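Local coordinates for protein aminotransferase class I and II (Anaerococcus prevotii, PDB 4EMY) that binds pyridoxal 5'-phosphate and probably transfers amino groups between substrates as a homodimeric aminotransferase, at residues S59-M67 against A304-L312; A212-V223 against F244-V255. One frame throughout, in Å; residues are numbered along the deposited sequence.

Contact 1. Residues S59-M67 against A304-L312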
loop_
_atom_site.group_PDB
_atom_site.type_symbol
_atom_site.label_atom_id
_atom_site.label_comp_id
_atom_site.label_asym_id
_atom_site.label_seq_id
_atom_site.Cartn_x
_atom_site.Cartn_y
_atom_site.Cartn_z
ATOM N N SER A 59 -4.257 -1.665 -24.886
ATOM C CA SER A 59 -3.400 -0.480 -24.923
ATOM C C SER A 59 -2.685 -0.241 -23.599
ATOM O O SER A 59 -1.597 0.326 -23.580
ATOM C CB SER A 59 -4.212 0.754 -25.292
ATOM O OG SER A 59 -5.216 0.987 -24.324
ATOM N N VAL A 60 -3.304 -0.668 -22.500
ATOM C CA VAL A 60 -2.669 -0.641 -21.189
ATOM C C VAL A 60 -1.675 -1.801 -21.037
ATOM O O VAL A 60 -0.479 -1.578 -20.872
ATOM C CB VAL A 60 -3.710 -0.650 -20.045
ATOM C CG1 VAL A 60 -3.026 -0.645 -18.684
ATOM C CG2 VAL A 60 -4.642 0.544 -20.160
ATOM N N TYR A 61 -2.166 -3.034 -21.124
ATOM C CA TYR A 61 -1.337 -4.225 -20.864
ATOM C C TYR A 61 -0.282 -4.595 -21.922
ATOM O O TYR A 61 0.641 -5.362 -21.624
ATOM C CB TYR A 61 -2.214 -5.422 -20.470
ATOM C CG TYR A 61 -2.875 -5.177 -19.140
ATOM C CD1 TYR A 61 -2.274 -5.595 -17.958
ATOM C CD2 TYR A 61 -4.071 -4.462 -19.059
ATOM C CE1 TYR A 61 -2.862 -5.332 -16.735
ATOM C CE2 TYR A 61 -4.665 -4.192 -17.839
ATOM C CZ TYR A 61 -4.057 -4.630 -16.684
ATOM O OH TYR A 61 -4.649 -4.365 -15.474
ATOM N N ASP A 62 -0.392 -4.038 -23.129
ATOM C CA ASP A 62 0.680 -4.165 -24.117
ATOM C C ASP A 62 1.949 -3.456 -23.636
ATOM O O ASP A 62 3.060 -3.952 -23.840
ATOM C CB ASP A 62 0.263 -3.624 -25.492
ATOM C CG ASP A 62 -0.727 -4.529 -26.215
ATOM O OD1 ASP A 62 -0.724 -5.754 -25.969
ATOM O OD2 ASP A 62 -1.508 -4.005 -27.037
ATOM N N ARG A 63 1.780 -2.300 -22.999
ATOM C CA ARG A 63 2.915 -1.541 -22.469
ATOM C C ARG A 63 3.692 -2.337 -21.429
ATOM O O ARG A 63 4.918 -2.353 -21.454
ATOM C CB ARG A 63 2.459 -0.209 -21.868
ATOM C CG ARG A 63 1.632 0.651 -22.806
ATOM C CD ARG A 63 2.322 0.908 -24.132
ATOM N NE ARG A 63 1.344 0.839 -25.214
ATOM C CZ ARG A 63 1.325 -0.087 -26.170
ATOM N NH1 ARG A 63 2.253 -1.031 -26.215
ATOM N NH2 ARG A 63 0.378 -0.056 -27.097
ATOM N N LEU A 64 2.970 -2.989 -20.520
ATOM C CA LEU A 64 3.578 -3.883 -19.535
ATOM C C LEU A 64 4.306 -5.031 -20.234
ATOM O O LEU A 64 5.420 -5.385 -19.854
ATOM C CB LEU A 64 2.518 -4.413 -18.562
ATOM C CG LEU A 64 2.933 -5.455 -17.519
ATOM C CD1 LEU A 64 3.893 -4.872 -16.494
ATOM C CD2 LEU A 64 1.715 -6.061 -16.839
ATOM N N ASP A 65 3.676 -5.594 -21.262
ATOM C CA ASP A 65 4.291 -6.656 -22.063
ATOM C C ASP A 65 5.632 -6.231 -22.677
ATOM O O ASP A 65 6.586 -7.009 -22.686
ATOM C CB ASP A 65 3.331 -7.147 -23.163
ATOM C CG ASP A 65 2.341 -8.202 -22.665
ATOM O OD1 ASP A 65 2.684 -8.952 -21.726
ATOM O OD2 ASP A 65 1.223 -8.295 -23.227
ATOM N N GLU A 66 5.699 -4.993 -23.167
ATOM C CA GLU A 66 6.867 -4.506 -23.908
ATOM C C GLU A 66 7.900 -3.831 -23.025
ATOM O O GLU A 66 9.034 -3.608 -23.443
ATOM C CB GLU A 66 6.430 -3.543 -25.001
ATOM C CG GLU A 66 5.733 -4.225 -26.167
ATOM C CD GLU A 66 4.749 -3.312 -26.877
ATOM O OE1 GLU A 66 4.500 -2.187 -26.375
ATOM O OE2 GLU A 66 4.224 -3.723 -27.936
HETATM N N MSE A 67 7.496 -3.518 -21.799
HETATM C CA MSE A 67 8.336 -2.826 -20.828
HETATM C C MSE A 67 9.574 -3.625 -20.454
HETATM O O MSE A 67 9.511 -4.847 -20.302
HETATM C CB MSE A 67 7.523 -2.547 -19.567
HETATM C CG MSE A 67 8.182 -1.631 -18.602
HETATM SE SE MSE A 67 6.858 -1.038 -17.336
HETATM C CE MSE A 67 5.713 -0.005 -18.538
ATOM N N ALA A 304 5.750 -0.734 -12.157
ATOM C CA ALA A 304 5.280 -0.995 -13.526
ATOM C C ALA A 304 4.100 -0.111 -13.938
ATOM O O ALA A 304 4.080 0.419 -15.056
ATOM C CB ALA A 304 4.947 -2.469 -13.732
ATOM N N ALA A 305 3.138 0.057 -13.030
ATOM C CA ALA A 305 1.929 0.837 -13.302
ATOM C C ALA A 305 2.227 2.317 -13.571
ATOM O O ALA A 305 1.585 2.953 -14.418
ATOM C CB ALA A 305 0.945 0.692 -12.157
ATOM N N GLN A 306 3.206 2.861 -12.855
ATOM C CA GLN A 306 3.603 4.247 -13.040
ATOM C C GLN A 306 4.227 4.436 -14.407
ATOM O O GLN A 306 3.929 5.396 -15.106
ATOM C CB GLN A 306 4.578 4.681 -11.949
ATOM C CG GLN A 306 3.980 4.677 -10.557
ATOM C CD GLN A 306 4.929 5.214 -9.504
ATOM O OE1 GLN A 306 6.019 5.708 -9.809
ATOM N NE2 GLN A 306 4.509 5.129 -8.244
ATOM N N ASN A 307 5.091 3.504 -14.779
ATOM C CA ASN A 307 5.735 3.517 -16.085
ATOM C C ASN A 307 4.744 3.315 -17.228
ATOM O O ASN A 307 4.932 3.867 -18.315
ATOM C CB ASN A 307 6.861 2.485 -16.131
ATOM C CG ASN A 307 8.052 2.895 -15.287
ATOM O OD1 ASN A 307 8.475 4.051 -15.314
ATOM N ND2 ASN A 307 8.600 1.949 -14.528
ATOM N N ILE A 308 3.687 2.547 -16.965
ATOM C CA ILE A 308 2.605 2.363 -17.930
ATOM C C ILE A 308 1.967 3.712 -18.259
ATOM O O ILE A 308 1.825 4.060 -19.436
ATOM C CB ILE A 308 1.555 1.322 -17.460
ATOM C CG1 ILE A 308 2.153 -0.090 -17.496
ATOM C CG2 ILE A 308 0.308 1.366 -18.341
ATOM C CD1 ILE A 308 1.301 -1.160 -16.845
ATOM N N LEU A 309 1.616 4.481 -17.228
ATOM C CA LEU A 309 1.031 5.808 -17.430
ATOM C C LEU A 309 1.959 6.744 -18.212
ATOM O O LEU A 309 1.499 7.510 -19.068
ATOM C CB LEU A 309 0.638 6.442 -16.098
ATOM C CG LEU A 309 -0.303 7.647 -16.174
ATOM C CD1 LEU A 309 -1.719 7.190 -16.476
ATOM C CD2 LEU A 309 -0.280 8.440 -14.878
ATOM N N ILE A 310 3.258 6.669 -17.917
ATOM C CA ILE A 310 4.260 7.486 -18.593
ATOM C C ILE A 310 4.313 7.133 -20.078
ATOM O O ILE A 310 4.318 8.019 -20.937
ATOM C CB ILE A 310 5.660 7.315 -17.958
ATOM C CG1 ILE A 310 5.696 7.923 -16.552
ATOM C CG2 ILE A 310 6.744 7.936 -18.835
ATOM C CD1 ILE A 310 6.943 7.578 -15.760
ATOM N N GLU A 311 4.336 5.831 -20.363
ATOM C CA GLU A 311 4.434 5.329 -21.725
ATOM C C GLU A 311 3.153 5.559 -22.511
ATOM O O GLU A 311 3.180 5.661 -23.746
ATOM C CB GLU A 311 4.800 3.843 -21.729
ATOM C CG GLU A 311 6.277 3.572 -21.505
ATOM C CD GLU A 311 7.148 4.174 -22.592
ATOM O OE1 GLU A 311 7.160 3.633 -23.719
ATOM O OE2 GLU A 311 7.821 5.193 -22.319
ATOM N N LEU A 312 2.029 5.633 -21.800
ATOM C CA LEU A 312 0.740 5.900 -22.444
ATOM C C LEU A 312 0.622 7.350 -22.923
ATOM O O LEU A 312 -0.327 7.705 -23.629
ATOM C CB LEU A 312 -0.420 5.520 -21.517
ATOM C CG LEU A 312 -1.264 4.307 -21.925
ATOM C CD1 LEU A 312 -0.401 3.137 -22.344
ATOM C CD2 LEU A 312 -2.189 3.890 -20.797
#

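Contact 2. Residues A212-V223 against F244-V255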
loop_
_atom_site.group_PDB
_atom_site.type_symbol
_atom_site.label_atom_id
_atom_site.label_comp_id
_atom_site.label_asym_id
_atom_site.label_seq_id
_atom_site.Cartn_x
_atom_site.Cartn_y
_atom_site.Cartn_z
ATOM N N ALA A 212 -14.475 29.475 5.253
ATOM C CA ALA A 212 -13.043 29.769 5.266
ATOM C C ALA A 212 -12.720 31.227 5.614
ATOM O O ALA A 212 -11.553 31.582 5.797
ATOM C CB ALA A 212 -12.404 29.376 3.940
ATOM N N GLU A 213 -13.746 32.070 5.704
ATOM C CA GLU A 213 -13.567 33.442 6.176
ATOM C C GLU A 213 -13.131 33.473 7.640
ATOM O O GLU A 213 -12.409 34.379 8.047
ATOM C CB GLU A 213 -14.840 34.269 5.994
ATOM C CG GLU A 213 -15.268 34.461 4.546
ATOM C CD GLU A 213 -16.511 35.320 4.425
ATOM O OE1 GLU A 213 -17.449 34.918 3.707
ATOM O OE2 GLU A 213 -16.558 36.398 5.059
ATOM N N ASP A 214 -13.575 32.486 8.421
ATOM C CA ASP A 214 -13.130 32.333 9.806
ATOM C C ASP A 214 -11.773 31.652 9.805
ATOM O O ASP A 214 -11.673 30.432 9.651
ATOM C CB ASP A 214 -14.144 31.537 10.641
ATOM C CG ASP A 214 -13.815 31.534 12.144
ATOM O OD1 ASP A 214 -12.801 32.139 12.567
ATOM O OD2 ASP A 214 -14.584 30.910 12.907
ATOM N N LYS A 215 -10.730 32.453 9.989
ATOM C CA LYS A 215 -9.359 31.980 9.836
ATOM C C LYS A 215 -8.840 31.184 11.045
ATOM O O LYS A 215 -7.652 30.879 11.133
ATOM C CB LYS A 215 -8.431 33.147 9.466
ATOM C CG LYS A 215 -8.783 33.827 8.140
ATOM C CD LYS A 215 -8.344 33.040 6.907
ATOM C CE LYS A 215 -6.831 33.124 6.708
ATOM N NZ LYS A 215 -6.353 32.703 5.356
ATOM N N ASP A 216 -9.746 30.848 11.963
ATOM C CA ASP A 216 -9.472 29.881 13.025
ATOM C C ASP A 216 -9.833 28.470 12.569
ATOM O O ASP A 216 -9.414 27.480 13.172
ATOM C CB ASP A 216 -10.266 30.235 14.283
ATOM C CG ASP A 216 -9.569 31.269 15.140
ATOM O OD1 ASP A 216 -8.341 31.453 14.983
ATOM O OD2 ASP A 216 -10.248 31.895 15.986
ATOM N N LYS A 217 -10.616 28.390 11.499
ATOM C CA LYS A 217 -11.121 27.122 10.997
ATOM C C LYS A 217 -10.304 26.643 9.804
ATOM O O LYS A 217 -9.911 27.443 8.955
ATOM C CB LYS A 217 -12.598 27.260 10.620
ATOM C CG LYS A 217 -13.474 27.815 11.732
ATOM C CD LYS A 217 -13.758 26.777 12.809
ATOM C CE LYS A 217 -14.426 27.409 14.023
ATOM N NZ LYS A 217 -14.708 26.432 15.114
ATOM N N LYS A 218 -10.035 25.343 9.754
ATOM C CA LYS A 218 -9.334 24.742 8.621
ATOM C C LYS A 218 -10.214 23.681 7.983
ATOM O O LYS A 218 -10.725 22.796 8.671
ATOM C CB LYS A 218 -7.986 24.155 9.047
ATOM C CG LYS A 218 -6.905 25.207 9.239
ATOM C CD LYS A 218 -5.675 24.642 9.930
ATOM C CE LYS A 218 -4.922 25.725 10.697
ATOM N NZ LYS A 218 -4.285 26.747 9.814
ATOM N N ILE A 219 -10.410 23.783 6.673
ATOM C CA ILE A 219 -11.319 22.884 5.967
ATOM C C ILE A 219 -10.592 22.160 4.843
ATOM O O ILE A 219 -9.836 22.778 4.093
ATOM C CB ILE A 219 -12.526 23.653 5.390
ATOM C CG1 ILE A 219 -13.212 24.479 6.485
ATOM C CG2 ILE A 219 -13.517 22.698 4.732
ATOM C CD1 ILE A 219 -13.947 25.690 5.968
ATOM N N THR A 220 -10.816 20.852 4.739
ATOM C CA THR A 220 -10.300 20.076 3.611
ATOM C C THR A 220 -11.426 19.419 2.806
ATOM O O THR A 220 -12.231 18.664 3.351
ATOM C CB THR A 220 -9.262 19.028 4.058
ATOM O OG1 THR A 220 -8.183 19.692 4.726
ATOM C CG2 THR A 220 -8.699 18.270 2.867
ATOM N N LEU A 221 -11.471 19.737 1.513
ATOM C CA LEU A 221 -12.354 19.073 0.566
ATOM C C LEU A 221 -11.621 17.917 -0.104
ATOM O O LEU A 221 -10.610 18.124 -0.778
ATOM C CB LEU A 221 -12.852 20.060 -0.493
ATOM C CG LEU A 221 -13.827 19.565 -1.572
ATOM C CD1 LEU A 221 -15.121 19.023 -0.977
ATOM C CD2 LEU A 221 -14.129 20.672 -2.571
ATOM N N ILE A 222 -12.137 16.705 0.108
ATOM C CA ILE A 222 -11.662 15.487 -0.551
ATOM C C ILE A 222 -12.621 15.111 -1.683
ATOM O O ILE A 222 -13.823 14.956 -1.460
ATOM C CB ILE A 222 -11.634 14.289 0.426
ATOM C CG1 ILE A 222 -11.166 14.703 1.836
ATOM C CG2 ILE A 222 -10.911 13.090 -0.197
ATOM C CD1 ILE A 222 -9.682 14.608 2.077
ATOM N N VAL A 223 -12.098 14.952 -2.894
ATOM C CA VAL A 223 -12.941 14.567 -4.020
ATOM C C VAL A 223 -12.474 13.236 -4.580
ATOM O O VAL A 223 -11.338 13.117 -5.039
ATOM C CB VAL A 223 -12.958 15.627 -5.140
ATOM C CG1 VAL A 223 -14.170 15.425 -6.034
ATOM C CG2 VAL A 223 -12.994 17.027 -4.556
ATOM N N PHE A 244 -11.815 25.163 -8.306
ATOM C CA PHE A 244 -10.869 25.007 -7.209
ATOM C C PHE A 244 -9.721 26.013 -7.266
ATOM O O PHE A 244 -8.832 25.989 -6.413
ATOM C CB PHE A 244 -10.334 23.569 -7.145
ATOM C CG PHE A 244 -11.403 22.521 -6.926
ATOM C CD1 PHE A 244 -12.536 22.798 -6.165
ATOM C CD2 PHE A 244 -11.258 21.245 -7.462
ATOM C CE1 PHE A 244 -13.509 21.834 -5.969
ATOM C CE2 PHE A 244 -12.226 20.273 -7.263
ATOM C CZ PHE A 244 -13.352 20.569 -6.514
ATOM N N SER A 245 -9.756 26.905 -8.257
ATOM C CA SER A 245 -8.744 27.954 -8.400
ATOM C C SER A 245 -8.855 29.009 -7.306
ATOM O O SER A 245 -9.952 29.370 -6.901
ATOM C CB SER A 245 -8.876 28.642 -9.758
ATOM O OG SER A 245 -8.845 27.707 -10.813
ATOM N N ASN A 246 -7.706 29.491 -6.838
ATOM C CA ASN A 246 -7.625 30.645 -5.925
ATOM C C ASN A 246 -8.541 30.576 -4.707
ATOM O O ASN A 246 -9.279 31.514 -4.407
ATOM C CB ASN A 246 -7.841 31.944 -6.701
ATOM C CG ASN A 246 -6.878 32.082 -7.864
ATOM O OD1 ASN A 246 -7.288 32.093 -9.030
ATOM N ND2 ASN A 246 -5.584 32.160 -7.555
ATOM N N LEU A 247 -8.490 29.440 -4.023
ATOM C CA LEU A 247 -9.254 29.224 -2.810
ATOM C C LEU A 247 -8.436 29.720 -1.630
ATOM O O LEU A 247 -7.208 29.652 -1.673
ATOM C CB LEU A 247 -9.582 27.740 -2.653
ATOM C CG LEU A 247 -10.973 27.239 -3.060
ATOM C CD1 LEU A 247 -11.469 27.809 -4.380
ATOM C CD2 LEU A 247 -10.972 25.721 -3.110
ATOM N N PRO A 248 -9.105 30.234 -0.579
ATOM C CA PRO A 248 -8.372 30.757 0.577
ATOM C C PRO A 248 -7.394 29.744 1.181
ATOM O O PRO A 248 -7.681 28.548 1.231
ATOM C CB PRO A 248 -9.478 31.115 1.587
ATOM C CG PRO A 248 -10.752 30.592 1.014
ATOM C CD PRO A 248 -10.554 30.470 -0.460
ATOM N N ARG A 249 -6.243 30.246 1.617
ATOM C CA ARG A 249 -5.197 29.460 2.268
ATOM C C ARG A 249 -5.729 28.293 3.115
ATOM O O ARG A 249 -5.216 27.176 3.029
ATOM C CB ARG A 249 -4.307 30.405 3.096
ATOM C CG ARG A 249 -3.265 29.741 3.984
ATOM C CD ARG A 249 -2.147 30.708 4.371
ATOM N NE ARG A 249 -1.232 30.967 3.253
ATOM C CZ ARG A 249 -1.097 32.136 2.623
ATOM N NH1 ARG A 249 -1.802 33.204 2.996
ATOM N NH2 ARG A 249 -0.235 32.240 1.617
ATOM N N ASN A 250 -6.772 28.553 3.901
ATOM C CA ASN A 250 -7.332 27.561 4.830
ATOM C C ASN A 250 -8.385 26.609 4.236
ATOM O O ASN A 250 -9.049 25.868 4.971
ATOM C CB ASN A 250 -7.889 28.261 6.075
ATOM C CG ASN A 250 -8.988 29.253 5.746
ATOM O OD1 ASN A 250 -8.896 30.010 4.778
ATOM N ND2 ASN A 250 -10.035 29.254 6.558
ATOM N N LEU A 251 -8.545 26.638 2.916
ATOM C CA LEU A 251 -9.432 25.700 2.239
ATOM C C LEU A 251 -8.635 24.835 1.274
ATOM O O LEU A 251 -8.460 25.178 0.101
ATOM C CB LEU A 251 -10.571 26.428 1.518
ATOM C CG LEU A 251 -11.681 25.592 0.862
ATOM C CD1 LEU A 251 -12.353 24.655 1.855
ATOM C CD2 LEU A 251 -12.719 26.497 0.214
ATOM N N PHE A 252 -8.142 23.715 1.784
ATOM C CA PHE A 252 -7.321 22.813 0.995
ATOM C C PHE A 252 -8.192 21.811 0.236
ATOM O O PHE A 252 -9.318 21.516 0.645
ATOM C CB PHE A 252 -6.298 22.110 1.899
ATOM C CG PHE A 252 -5.219 21.378 1.149
ATOM C CD1 PHE A 252 -4.470 22.021 0.171
ATOM C CD2 PHE A 252 -4.942 20.045 1.434
ATOM C CE1 PHE A 252 -3.477 21.346 -0.518
ATOM C CE2 PHE A 252 -3.947 19.367 0.753
ATOM C CZ PHE A 252 -3.212 20.016 -0.225
ATOM N N VAL A 253 -7.673 21.312 -0.883
ATOM C CA VAL A 253 -8.387 20.344 -1.710
ATOM C C VAL A 253 -7.457 19.178 -2.017
ATOM O O VAL A 253 -6.352 19.387 -2.507
ATOM C CB VAL A 253 -8.911 20.973 -3.029
ATOM C CG1 VAL A 253 -9.465 19.911 -3.962
ATOM C CG2 VAL A 253 -9.994 21.999 -2.745
ATOM N N VAL A 254 -7.899 17.960 -1.702
ATOM C CA VAL A 254 -7.198 16.747 -2.129
ATOM C C VAL A 254 -8.096 15.954 -3.071
ATOM O O VAL A 254 -9.200 15.543 -2.700
ATOM C CB VAL A 254 -6.767 15.846 -0.950
ATOM C CG1 VAL A 254 -5.908 14.692 -1.456
ATOM C CG2 VAL A 254 -6.004 16.642 0.096
ATOM N N VAL A 255 -7.619 15.754 -4.294
ATOM C CA VAL A 255 -8.356 14.991 -5.289
ATOM C C VAL A 255 -7.770 13.583 -5.328
ATOM O O VAL A 255 -6.563 13.417 -5.496
ATOM C CB VAL A 255 -8.326 15.692 -6.669
ATOM C CG1 VAL A 255 -8.782 14.764 -7.782
ATOM C CG2 VAL A 255 -9.204 16.934 -6.647
#

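Contact 1. Residues S59-M67 against A304-L312
I308 lies between V60, L64 and M67, and three of its side-chain carbons each meet a different one. Its CG2 lies 3.9 Å from V60 CG1, the two side chains crossing at about a right angle. CD1 reaches L64 CB at 3.9 Å, while CG1 meets CE of M67, a selenomethionine, at 3.7 Å. A chi1 of -70° puts CG1 anti to the carbonyl carbon, sending that branch to L64 and M67, and leaves CG2 on V60. An alanine in place of I308 would probably open a gap between the two helices, leaving V60, L64 and the M67 methyl without their shared partner. M67 is extended until its last torsion, where it bends (chi3 -66°) and brings CE to 3.6 Å from N307 CB. One turn before I308, A304 offers its CB to L64 CD1 at 3.8 Å. At the other end, L312 meets V60 and the aliphatic part of R63, its CD1 lying at the edge of the guanidinium. The R63 chain bends at chi2 and chi3, and its NH1 pairs with E66 of its own helix in a salt bridge. The segment axes of 59-66 and 304-311 approach to 9.3 Å at 114°, a steep crossing, with R63 and I308 the residues whose CA atoms come nearest. Around it, I72 of helix 69-73 packs on L64, M67 and A304, and Y321 of helix 315-345 touches S59 and L312. I72 of the second subunit also touches L64, and D62 forms a salt bridge with R69 of that subunit. No hydrogen bond joins the two segments, so their cohesion is essentially apolar, with the charge pair of R63 and E66 kept within one helix.

Contact 2. Residues A212-V223 against F244-V255
Two neighbouring parallel strands, 218-223 and 251-255, form this part of the mixed seven-stranded sheet in the large domain of a fold-type-I aminotransferase. Their segment axes run 4.7 Å apart, and five backbone bonds zip them together, beginning with I219 N to N250 O (3.0 Å) and ending with V223 N to V254 O. T220, I222, F252 and V254 share one face of the sheet, where helix 109-121 packs on T220, I222 and V254. The opposite face carries I219, L221, V223 and L251, with helix 198-211 against I219 and V223. There L221 CD2 approaches F244 CE1 obliquely at 3.6 Å, the two side chains crossing at about a right angle, and V253 CG1 sits over one face of the F244 ring. In the loops leading into the strands A212 CB meets P248 CG at 3.6 Å, and the bent K215 chain brings CD alongside N250 OD1. N250 closes this end: chi1 of 60° sets its amide between backbone N and carbonyl carbon, aimed at the 212-217 loop, which holds the type I turn from D214 to K217. Its ND2 donates to two carbonyls near the amide plane, A212 O at 2.9 Å and, almost straight (173°), K217 O at 3.0 Å.

From the N terminus the chain first passes helix 58-66, whose partner, helix 303-311, comes after 236 intervening residues, so contact 1 closes a very long loop. Contact 2 is nested inside it, joining segments 212-223 and 244-255 across only 20 intervening residues. Both of its strands run toward the cofactor: D224 and S258, at their far ends, belong to the pyridoxal phosphate pocket, as does K261 just beyond. Contact 1 instead joins two helices, neither of them part of the sheet. The contacts do not touch, their nearest atoms lying about 12 Å apart, yet each also meets the second subunit, so sheet and helix pair alike border the homodimer interface.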